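Local coordinates for OmpA family protein (Klebsiella pneumoniae subsp. pneumoniae, PDB 7RJJ) that probably anchors the outer membrane to the cell wall by binding peptidoglycan through this periplasmic OmpA-like domain, which holds a D-alanine here, at residues Leu9-Leu14 / Asn109-Ile114; Met35-Arg40 / Ile114-Gln119; Gly42-Val47 / Cys85-Gly90. All coordinates share one frame; numbering follows the deposited sequence.

Interaction 1: residues Leu9-Leu14 / Asn109-Ile114; sequences LDSMSL and NRRVEI. With DAL (D-alanine), chain C.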
loop_
_atom_site.group_PDB
_atom_site.type_symbol
_atom_site.label_atom_id
_atom_site.label_comp_id
_atom_site.label_asym_id
_atom_site.label_seq_id
_atom_site.Cartn_x
_atom_site.Cartn_y
_atom_site.Cartn_z
ATOM N N LEU A 9 3.927 -1.241 -8.796
ATOM C CA LEU A 9 4.120 -2.624 -8.307
ATOM C C LEU A 9 2.750 -3.294 -8.250
ATOM O O LEU A 9 1.765 -2.581 -8.364
ATOM C CB LEU A 9 4.807 -2.601 -6.942
ATOM C CG LEU A 9 6.118 -1.818 -6.898
ATOM C CD1 LEU A 9 6.819 -2.025 -5.566
ATOM C CD2 LEU A 9 7.024 -2.211 -8.050
ATOM N N ASP A 10 2.700 -4.620 -8.152
ATOM C CA ASP A 10 1.377 -5.293 -8.080
ATOM C C ASP A 10 0.681 -4.901 -6.772
ATOM O O ASP A 10 1.381 -4.708 -5.772
ATOM C CB ASP A 10 1.512 -6.811 -8.201
ATOM C CG ASP A 10 1.899 -7.281 -9.591
ATOM O OD1 ASP A 10 2.846 -6.714 -10.164
ATOM O OD2 ASP A 10 1.202 -8.163 -10.113
ATOM N N SER A 11 -0.652 -4.798 -6.804
ATOM C CA SER A 11 -1.488 -4.483 -5.616
ATOM C C SER A 11 -1.275 -5.548 -4.546
ATOM O O SER A 11 -1.014 -6.701 -4.881
ATOM C CB SER A 11 -2.946 -4.424 -6.001
ATOM O OG SER A 11 -3.728 -3.973 -4.906
HETATM N N MSE A 12 -1.443 -5.170 -3.275
HETATM C CA MSE A 12 -1.267 -6.083 -2.153
HETATM C C MSE A 12 -2.476 -5.991 -1.220
HETATM O O MSE A 12 -2.597 -5.041 -0.449
HETATM C CB MSE A 12 0.020 -5.746 -1.384
HETATM C CG MSE A 12 1.311 -6.125 -2.104
HETATM SE SE MSE A 12 2.896 -5.696 -1.009
HETATM C CE MSE A 12 2.617 -3.788 -0.708
ATOM N N SER A 13 -3.384 -6.972 -1.326
ATOM C CA SER A 13 -4.572 -7.054 -0.490
ATOM C C SER A 13 -4.198 -7.783 0.810
ATOM O O SER A 13 -4.449 -9.017 0.901
ATOM C CB SER A 13 -5.681 -7.750 -1.243
ATOM O OG SER A 13 -5.960 -7.059 -2.460
ATOM N N LEU A 14 -3.692 -7.037 1.792
ATOM C CA LEU A 14 -3.116 -7.600 3.047
ATOM C C LEU A 14 -3.942 -7.231 4.280
ATOM O O LEU A 14 -3.348 -7.279 5.386
ATOM C CB LEU A 14 -1.712 -7.001 3.249
ATOM C CG LEU A 14 -0.767 -7.007 2.053
ATOM C CD1 LEU A 14 0.532 -6.278 2.398
ATOM C CD2 LEU A 14 -0.481 -8.413 1.577
ATOM N N ASN A 109 -10.232 -5.113 -2.306
ATOM C CA ASN A 109 -10.206 -3.626 -2.230
ATOM C C ASN A 109 -9.408 -3.150 -1.006
ATOM O O ASN A 109 -8.843 -2.025 -1.069
ATOM C CB ASN A 109 -11.619 -3.048 -2.287
ATOM C CG ASN A 109 -12.253 -3.201 -3.653
ATOM O OD1 ASN A 109 -11.564 -3.130 -4.678
ATOM N ND2 ASN A 109 -13.568 -3.383 -3.685
ATOM N N ARG A 110 -9.399 -3.930 0.077
ATOM C CA ARG A 110 -8.607 -3.584 1.287
ATOM C C ARG A 110 -7.147 -3.823 0.911
ATOM O O ARG A 110 -6.667 -4.955 1.095
ATOM C CB ARG A 110 -9.074 -4.436 2.474
ATOM C CG ARG A 110 -10.553 -4.278 2.793
ATOM C CD ARG A 110 -10.963 -4.975 4.079
ATOM N NE ARG A 110 -10.855 -6.431 4.054
ATOM C CZ ARG A 110 -11.863 -7.280 3.793
ATOM N NH1 ARG A 110 -13.066 -6.826 3.503
ATOM N NH2 ARG A 110 -11.654 -8.585 3.814
ATOM N N ARG A 111 -6.454 -2.785 0.432
ATOM C CA ARG A 111 -5.110 -3.067 -0.106
ATOM C C ARG A 111 -4.203 -1.836 -0.101
ATOM O O ARG A 111 -4.657 -0.723 0.234
ATOM C CB ARG A 111 -5.319 -3.497 -1.559
ATOM C CG ARG A 111 -5.699 -2.334 -2.464
ATOM C CD ARG A 111 -6.250 -2.759 -3.809
ATOM N NE ARG A 111 -6.278 -1.632 -4.736
ATOM C CZ ARG A 111 -7.256 -0.743 -4.823
ATOM N NH1 ARG A 111 -8.316 -0.828 -4.030
ATOM N NH2 ARG A 111 -7.170 0.241 -5.702
ATOM N N VAL A 112 -2.955 -2.060 -0.486
ATOM C CA VAL A 112 -1.962 -0.971 -0.683
ATOM C C VAL A 112 -1.350 -1.151 -2.077
ATOM O O VAL A 112 -1.133 -2.308 -2.492
ATOM C CB VAL A 112 -0.903 -0.959 0.432
ATOM C CG1 VAL A 112 0.379 -0.270 -0.009
ATOM C CG2 VAL A 112 -1.449 -0.362 1.719
ATOM N N GLU A 113 -1.152 -0.036 -2.776
ATOM C CA GLU A 113 -0.539 0.048 -4.120
ATOM C C GLU A 113 0.761 0.845 -3.967
ATOM O O GLU A 113 0.747 1.830 -3.190
ATOM C CB GLU A 113 -1.465 0.787 -5.090
ATOM C CG GLU A 113 -2.837 0.161 -5.282
ATOM C CD GLU A 113 -2.894 -1.082 -6.149
ATOM O OE1 GLU A 113 -1.815 -1.533 -6.631
ATOM O OE2 GLU A 113 -4.029 -1.586 -6.376
ATOM N N ILE A 114 1.835 0.415 -4.622
ATOM C CA ILE A 114 3.136 1.141 -4.550
ATOM C C ILE A 114 3.521 1.588 -5.963
ATOM O O ILE A 114 3.410 0.776 -6.915
ATOM C CB ILE A 114 4.227 0.274 -3.887
ATOM C CG1 ILE A 114 3.868 -0.061 -2.437
ATOM C CG2 ILE A 114 5.589 0.951 -3.975
ATOM C CD1 ILE A 114 4.802 -1.043 -1.769
HETATM N N DAL C . -14.233 -0.272 4.754
HETATM C CA DAL C . -13.774 -1.385 5.639
HETATM C CB DAL C . -13.928 -0.987 7.084
HETATM C C DAL C . -12.324 -1.756 5.302
HETATM O O DAL C . -11.648 -2.426 6.081
HETATM O OXT DAL C . -11.795 -1.421 4.238
HETATM O O HOH W 1 2.009 -2.768 -3.895
#
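The side chains of Arg111 and Glu113 reach along the same side of the chain and close on each other beside Ser11. CG of Arg111 takes the crowded position between backbone N and carbonyl carbon (chi1 73°), and from there the chain runs extended to NE. Glu113 instead folds at chi2 (-76°), which turns its carboxylate back toward the arginine. The resulting salt bridge, Arg111 NE to Glu113 OE2 at 2.8 Å, lies in the guanidinium plane, is nearly straight and uses the anti lone pair of OE2. Arg111 NH1 also donates to Asn109 O, and NH2 to Arg95 O, so three bonds fix the rotation of the group. Ser11, with OG anti to its backbone N, sets that hydroxyl against the same ion pair: OG lies 2.8 Å from Glu113 OE2, a weak hydrogen bond, and 3.0 Å from Arg111 CD.

Apolar groups gather away from this charged cluster. Leu9 crosses Ile114 obliquely, CD1 to CG2 at 3.6 Å, while Met12, a selenomethionine bent at chi3, brings CE to 3.7 Å from Ile114 CD1. The backbones hold these groups in place: Leu9 N donates to Ile114 O at 2.8 Å, and Met12 and Val112 exchange N-H and C=O in one antiparallel hydrogen-bonded pair. Water 1 accompanies the backbone, donating to Asp10 O and weakly to Val112 O.

Arg110, the first residue to leave helical angles after helix 103-109, lays its aliphatic part against the ligand, CD 3.3 Å from D-alanine O; its NE bonds Phe15 O and its NH1 forms a salt bridge with Asp52. The segment after edge strand 7-8 thus follows strand 112-117 back to the D-alanine pocket, the presumed peptide-stem site of an OmpA-like peptidoglycan-binding domain.

Interaction 2: residues Met35-Arg40 / Ile114-Gln119; sequences MDIKAR and ISLVPQ
A small apolar helix-on-sheet contact joins the C-terminal end of helix 27-38 to strand 112-117, with no hydrogen bond across it and 174 Å² of surface buried in total. The nearest alpha carbons, those of Ile37 and Leu116, are 7.6 Å apart, so the backbones stay separate and side chains fill the interval.

Leu116 carries most of the contact. Its CG stands anti to the carbonyl carbon (chi1 -50°), and the two methyls at the fork go to different partners. CD2 meets the flank of Ile37, 4.1 Å from CG1, the two side chains crossing at about a right angle. Leu116 CD1 lies against the last turn of the segment, 3.9 Å from Asp36 O and 4.0 Å from Arg40 CG. Arg40 also crosses Leu116 at about a right angle; it contributes its methylene groups, since bends at chi2 and chi3 carry the chain past the leucine so that CG and CD pass across CD1.

Ile37 reaches further along the strand by its tip. With CG1 anti to the carbonyl carbon and chi2 near 163°, the chain is extended, and CD1 arrives 4.4 Å from Ile114 CD1, a loose tip-to-tip approach. These spacings between the apolar side chains indicate ordinary van der Waals contact, without strain.

Arg40 and Leu116 both meet Ile7, so the seam reaches edge strand 7-8. Ile37 also touches Ile45 of strand 43-49 and Met75 of helix 57-77, and Ile114 reaches Val71 of that second helix; through these contacts helix 27-38 packs beside helix 57-77 over the same sheet.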
loop_
_atom_site.group_PDB
_atom_site.type_symbol
_atom_site.label_atom_id
_atom_site.label_comp_id
_atom_site.label_asym_id
_atom_site.label_seq_id
_atom_site.Cartn_x
_atom_site.Cartn_y
_atom_site.Cartn_z
HETATM N N MSE A 35 11.761 -6.396 -3.030
HETATM C CA MSE A 35 12.768 -6.692 -4.035
HETATM C C MSE A 35 12.655 -5.685 -5.184
HETATM O O MSE A 35 13.674 -5.148 -5.651
HETATM C CB MSE A 35 12.657 -8.153 -4.482
HETATM C CG MSE A 35 13.608 -9.066 -3.737
HETATM SE SE MSE A 35 13.085 -10.947 -3.788
HETATM C CE MSE A 35 11.180 -11.242 -4.152
ATOM N N ASP A 36 11.416 -5.383 -5.600
ATOM C CA ASP A 36 11.191 -4.411 -6.662
ATOM C C ASP A 36 11.723 -3.035 -6.221
ATOM O O ASP A 36 12.301 -2.328 -7.066
ATOM C CB ASP A 36 9.713 -4.318 -7.050
ATOM C CG ASP A 36 9.156 -5.565 -7.726
ATOM O OD1 ASP A 36 9.939 -6.303 -8.321
ATOM O OD2 ASP A 36 7.933 -5.782 -7.643
ATOM N N ILE A 37 11.535 -2.686 -4.945
ATOM C CA ILE A 37 12.042 -1.398 -4.375
ATOM C C ILE A 37 13.579 -1.409 -4.370
ATOM O O ILE A 37 14.181 -0.372 -4.767
ATOM C CB ILE A 37 11.460 -1.147 -2.964
ATOM C CG1 ILE A 37 9.994 -0.715 -3.054
ATOM C CG2 ILE A 37 12.295 -0.129 -2.192
ATOM C CD1 ILE A 37 9.203 -0.830 -1.770
ATOM N N LYS A 38 14.183 -2.539 -3.986
ATOM C CA LYS A 38 15.660 -2.642 -3.867
ATOM C C LYS A 38 16.309 -2.498 -5.245
ATOM O O LYS A 38 17.443 -2.007 -5.288
ATOM C CB LYS A 38 16.056 -3.955 -3.183
ATOM C CG LYS A 38 15.653 -4.049 -1.718
ATOM C CD LYS A 38 16.421 -3.111 -0.826
ATOM C CE LYS A 38 15.910 -3.095 0.597
ATOM N NZ LYS A 38 16.841 -2.365 1.497
ATOM N N ALA A 39 15.593 -2.852 -6.313
ATOM C CA ALA A 39 16.167 -2.763 -7.674
ATOM C C ALA A 39 16.169 -1.310 -8.162
ATOM O O ALA A 39 16.804 -1.055 -9.198
ATOM C CB ALA A 39 15.401 -3.657 -8.616
ATOM N N ARG A 40 15.500 -0.395 -7.444
ATOM C CA ARG A 40 15.464 1.015 -7.913
ATOM C C ARG A 40 15.837 1.944 -6.758
ATOM O O ARG A 40 15.023 2.727 -6.287
ATOM C CB ARG A 40 14.102 1.315 -8.544
ATOM C CG ARG A 40 13.522 0.124 -9.297
ATOM C CD ARG A 40 12.764 0.416 -10.569
ATOM N NE ARG A 40 13.711 0.795 -11.610
ATOM C CZ ARG A 40 13.507 0.681 -12.923
ATOM N NH1 ARG A 40 14.447 1.068 -13.771
ATOM N NH2 ARG A 40 12.383 0.161 -13.389
ATOM N N ILE A 114 1.835 0.415 -4.622
ATOM C CA ILE A 114 3.136 1.141 -4.550
ATOM C C ILE A 114 3.521 1.588 -5.963
ATOM O O ILE A 114 3.410 0.776 -6.915
ATOM C CB ILE A 114 4.227 0.274 -3.887
ATOM C CG1 ILE A 114 3.868 -0.061 -2.437
ATOM C CG2 ILE A 114 5.589 0.951 -3.975
ATOM C CD1 ILE A 114 4.802 -1.043 -1.769
ATOM N N SER A 115 3.891 2.862 -6.093
ATOM C CA SER A 115 4.377 3.402 -7.383
ATOM C C SER A 115 5.785 3.950 -7.148
ATOM O O SER A 115 5.968 4.640 -6.121
ATOM C CB SER A 115 3.474 4.466 -7.919
ATOM O OG SER A 115 2.174 3.962 -8.153
ATOM N N LEU A 116 6.737 3.624 -8.023
ATOM C CA LEU A 116 8.126 4.152 -7.870
ATOM C C LEU A 116 8.282 5.332 -8.840
ATOM O O LEU A 116 8.041 5.161 -10.045
ATOM C CB LEU A 116 9.126 3.022 -8.104
ATOM C CG LEU A 116 8.848 1.737 -7.320
ATOM C CD1 LEU A 116 9.869 0.661 -7.651
ATOM C CD2 LEU A 116 8.820 1.998 -5.827
ATOM N N VAL A 117 8.617 6.505 -8.303
ATOM C CA VAL A 117 8.666 7.753 -9.112
ATOM C C VAL A 117 10.113 8.228 -9.192
ATOM O O VAL A 117 10.721 8.563 -8.185
ATOM C CB VAL A 117 7.736 8.817 -8.501
ATOM C CG1 VAL A 117 7.723 10.083 -9.326
ATOM C CG2 VAL A 117 6.325 8.272 -8.308
ATOM N N PRO A 118 10.725 8.215 -10.390
ATOM C CA PRO A 118 12.120 8.631 -10.528
ATOM C C PRO A 118 12.377 10.149 -10.529
ATOM O O PRO A 118 13.475 10.537 -10.136
ATOM C CB PRO A 118 12.508 8.035 -11.892
ATOM C CG PRO A 118 11.213 8.015 -12.676
ATOM C CD PRO A 118 10.136 7.738 -11.649
ATOM N N GLN A 119 11.381 10.965 -10.905
ATOM C CA GLN A 119 11.600 12.438 -11.034
ATOM C C GLN A 119 11.782 13.117 -9.670
ATOM O O GLN A 119 12.282 14.255 -9.656
ATOM C CB GLN A 119 10.440 13.130 -11.760
ATOM C CG GLN A 119 10.124 12.567 -13.140
ATOM C CD GLN A 119 9.309 11.297 -13.111
ATOM O OE1 GLN A 119 8.843 10.838 -12.067
ATOM N NE2 GLN A 119 9.091 10.733 -14.285
#

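Interaction 3: residues Gly42-Val47 / Cys85-Gly90; sequences GWLIVV and CFAVQG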
loop_
_atom_site.group_PDB
_atom_site.type_symbol
_atom_site.label_atom_id
_atom_site.label_comp_id
_atom_site.label_asym_id
_atom_site.label_seq_id
_atom_site.Cartn_x
_atom_site.Cartn_y
_atom_site.Cartn_z
ATOM N N GLY A 42 16.781 5.000 -4.537
ATOM C CA GLY A 42 16.658 6.461 -4.700
ATOM C C GLY A 42 15.367 6.920 -5.339
ATOM O O GLY A 42 15.162 8.143 -5.385
ATOM N N TRP A 43 14.527 6.005 -5.833
ATOM C CA TRP A 43 13.232 6.429 -6.428
ATOM C C TRP A 43 12.246 6.744 -5.296
ATOM O O TRP A 43 12.305 6.045 -4.261
ATOM C CB TRP A 43 12.671 5.329 -7.336
ATOM C CG TRP A 43 13.407 5.098 -8.617
ATOM C CD1 TRP A 43 14.754 4.986 -8.812
ATOM C CD2 TRP A 43 12.796 4.788 -9.879
ATOM N NE1 TRP A 43 15.018 4.713 -10.127
ATOM C CE2 TRP A 43 13.834 4.575 -10.804
ATOM C CE3 TRP A 43 11.472 4.709 -10.316
ATOM C CZ2 TRP A 43 13.587 4.288 -12.145
ATOM C CZ3 TRP A 43 11.228 4.423 -11.637
ATOM C CH2 TRP A 43 12.269 4.204 -12.537
ATOM N N LEU A 44 11.389 7.749 -5.469
ATOM C CA LEU A 44 10.330 8.000 -4.459
ATOM C C LEU A 44 9.376 6.797 -4.455
ATOM O O LEU A 44 8.906 6.404 -5.555
ATOM C CB LEU A 44 9.559 9.278 -4.792
ATOM C CG LEU A 44 8.420 9.619 -3.832
ATOM C CD1 LEU A 44 8.959 9.997 -2.458
ATOM C CD2 LEU A 44 7.552 10.743 -4.389
ATOM N N ILE A 45 9.081 6.273 -3.268
ATOM C CA ILE A 45 8.174 5.103 -3.080
ATOM C C ILE A 45 6.832 5.681 -2.651
ATOM O O ILE A 45 6.707 6.081 -1.471
ATOM C CB ILE A 45 8.735 4.097 -2.053
ATOM C CG1 ILE A 45 10.187 3.714 -2.351
ATOM C CG2 ILE A 45 7.846 2.862 -1.947
ATOM C CD1 ILE A 45 10.854 2.974 -1.228
ATOM N N VAL A 46 5.899 5.797 -3.589
ATOM C CA VAL A 46 4.571 6.343 -3.219
ATOM C C VAL A 46 3.733 5.156 -2.752
ATOM O O VAL A 46 3.484 4.247 -3.561
ATOM C CB VAL A 46 3.916 7.131 -4.368
ATOM C CG1 VAL A 46 2.478 7.522 -4.037
ATOM C CG2 VAL A 46 4.741 8.345 -4.756
ATOM N N VAL A 47 3.338 5.167 -1.487
ATOM C CA VAL A 47 2.574 4.042 -0.879
ATOM C C VAL A 47 1.130 4.516 -0.683
ATOM O O VAL A 47 0.916 5.422 0.135
ATOM C CB VAL A 47 3.217 3.586 0.444
ATOM C CG1 VAL A 47 2.559 2.311 0.952
ATOM C CG2 VAL A 47 4.714 3.376 0.305
ATOM N N CYS A 85 12.635 7.689 1.779
ATOM C CA CYS A 85 12.239 7.192 0.428
ATOM C C CYS A 85 10.721 7.213 0.228
ATOM O O CYS A 85 10.281 7.220 -0.942
ATOM C CB CYS A 85 12.663 5.741 0.227
ATOM S SG CYS A 85 14.448 5.480 0.332
ATOM N N PHE A 86 9.959 7.224 1.322
ATOM C CA PHE A 86 8.490 7.027 1.232
ATOM C C PHE A 86 7.655 8.311 1.266
ATOM O O PHE A 86 8.039 9.329 1.880
ATOM C CB PHE A 86 8.032 6.166 2.407
ATOM C CG PHE A 86 8.769 4.858 2.529
ATOM C CD1 PHE A 86 8.340 3.744 1.839
ATOM C CD2 PHE A 86 9.907 4.749 3.319
ATOM C CE1 PHE A 86 9.021 2.539 1.937
ATOM C CE2 PHE A 86 10.588 3.546 3.415
ATOM C CZ PHE A 86 10.137 2.443 2.727
ATOM N N ALA A 87 6.516 8.225 0.569
ATOM C CA ALA A 87 5.448 9.247 0.588
ATOM C C ALA A 87 4.145 8.461 0.725
ATOM O O ALA A 87 3.916 7.554 -0.127
ATOM C CB ALA A 87 5.490 10.126 -0.633
ATOM N N VAL A 88 3.387 8.690 1.805
ATOM C CA VAL A 88 2.158 7.863 1.999
ATOM C C VAL A 88 0.922 8.662 1.604
ATOM O O VAL A 88 0.826 9.855 1.919
ATOM C CB VAL A 88 2.046 7.226 3.402
ATOM C CG1 VAL A 88 3.223 6.292 3.685
ATOM C CG2 VAL A 88 1.876 8.218 4.509
ATOM N N GLN A 89 -0.012 7.954 0.973
ATOM C CA GLN A 89 -1.240 8.510 0.366
ATOM C C GLN A 89 -2.431 7.638 0.743
ATOM O O GLN A 89 -2.224 6.442 0.962
ATOM C CB GLN A 89 -1.052 8.477 -1.152
ATOM C CG GLN A 89 -2.222 9.000 -1.963
ATOM C CD GLN A 89 -1.951 8.891 -3.446
ATOM O OE1 GLN A 89 -1.081 8.149 -3.891
ATOM N NE2 GLN A 89 -2.733 9.602 -4.237
ATOM N N GLY A 90 -3.608 8.242 0.871
ATOM C CA GLY A 90 -4.821 7.454 1.141
ATOM C C GLY A 90 -5.885 7.794 0.123
ATOM O O GLY A 90 -6.055 8.977 -0.152
#
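The 43-47 part of strand 43-49 runs parallel to strand 86-90, their axes 4.7 Å apart at closest and 21° from exact alignment, with Ile45, Val46 and Val47 paired in turn with Phe86, Ala87 and Val88. Four backbone hydrogen bonds join them. Ile45 N donates to Cys85 O and Val47 N to Ala87 O, both 2.8 Å long and nearly straight; Ala87 N and Gln89 N return the bonds to Ile45 O and Val47 O.

On the face carrying Ile45, Val47, Phe86 and Val88, Ile45 and Phe86 lie side by side and point the same way. Phe86 CG is anti to the carbonyl carbon, and chi2 of -87° turns the ring plane roughly perpendicular to the plane through CA, CB and CG. Ile45 CD1 makes an off-centre CH-pi contact, 4.2 Å from the ring centroid, and also touches Cys85 CB at 3.6 Å. Val47 approaches the same ring at its edge, CG2 4.0 Å from Phe86 CD1. Met75 and Arg72 of helix 57-77 pack on Phe86 too.

Val46 and Ala87 mark the other face, and Leu44 and Gln89 flank that pair. Leu44, with CG anti to its N, sends CD1 to 3.9 Å from Ala87 CB, and Gln89, extended from its backbone, places OE1 3.6 Å from Val46 CG1.

Strand, helix 57-77 and strand form a beta-alpha-beta crossover, and the helix covers the face with the aromatic ring. The chemistry implies a division of labour: main-chain bonds set the pairing, apolar groups, with Arg72 against Phe86 and Val88, make up the helix-facing side, and the Cys85-Cys123 disulfide ties the residue just before the edge strand to the C-terminal tail.

How the interactions relate
Strand 112-117 links the set: interactions 1 and 2 both use it and share Ile114, and its neighbour, strand 43-49, supplies one side of interaction 3. The centre of interaction 1 lies about 15 Å from that of interaction 2 and about 14 Å from that of interaction 3; the latter two are about 9 Å apart. Along the chain interactions 1 and 2 cross, while interaction 3 is nested inside the loops closed by both. Backbone bonding of Ser115 and Val117 with Val46 and Leu44 joins interactions 2 and 3. In the mixed four-stranded sheet, strand 112-117, one of two inner strands, thus connects interaction 1, running to the D-alanine pocket, with interactions 2 and 3, packing the sheet's other end.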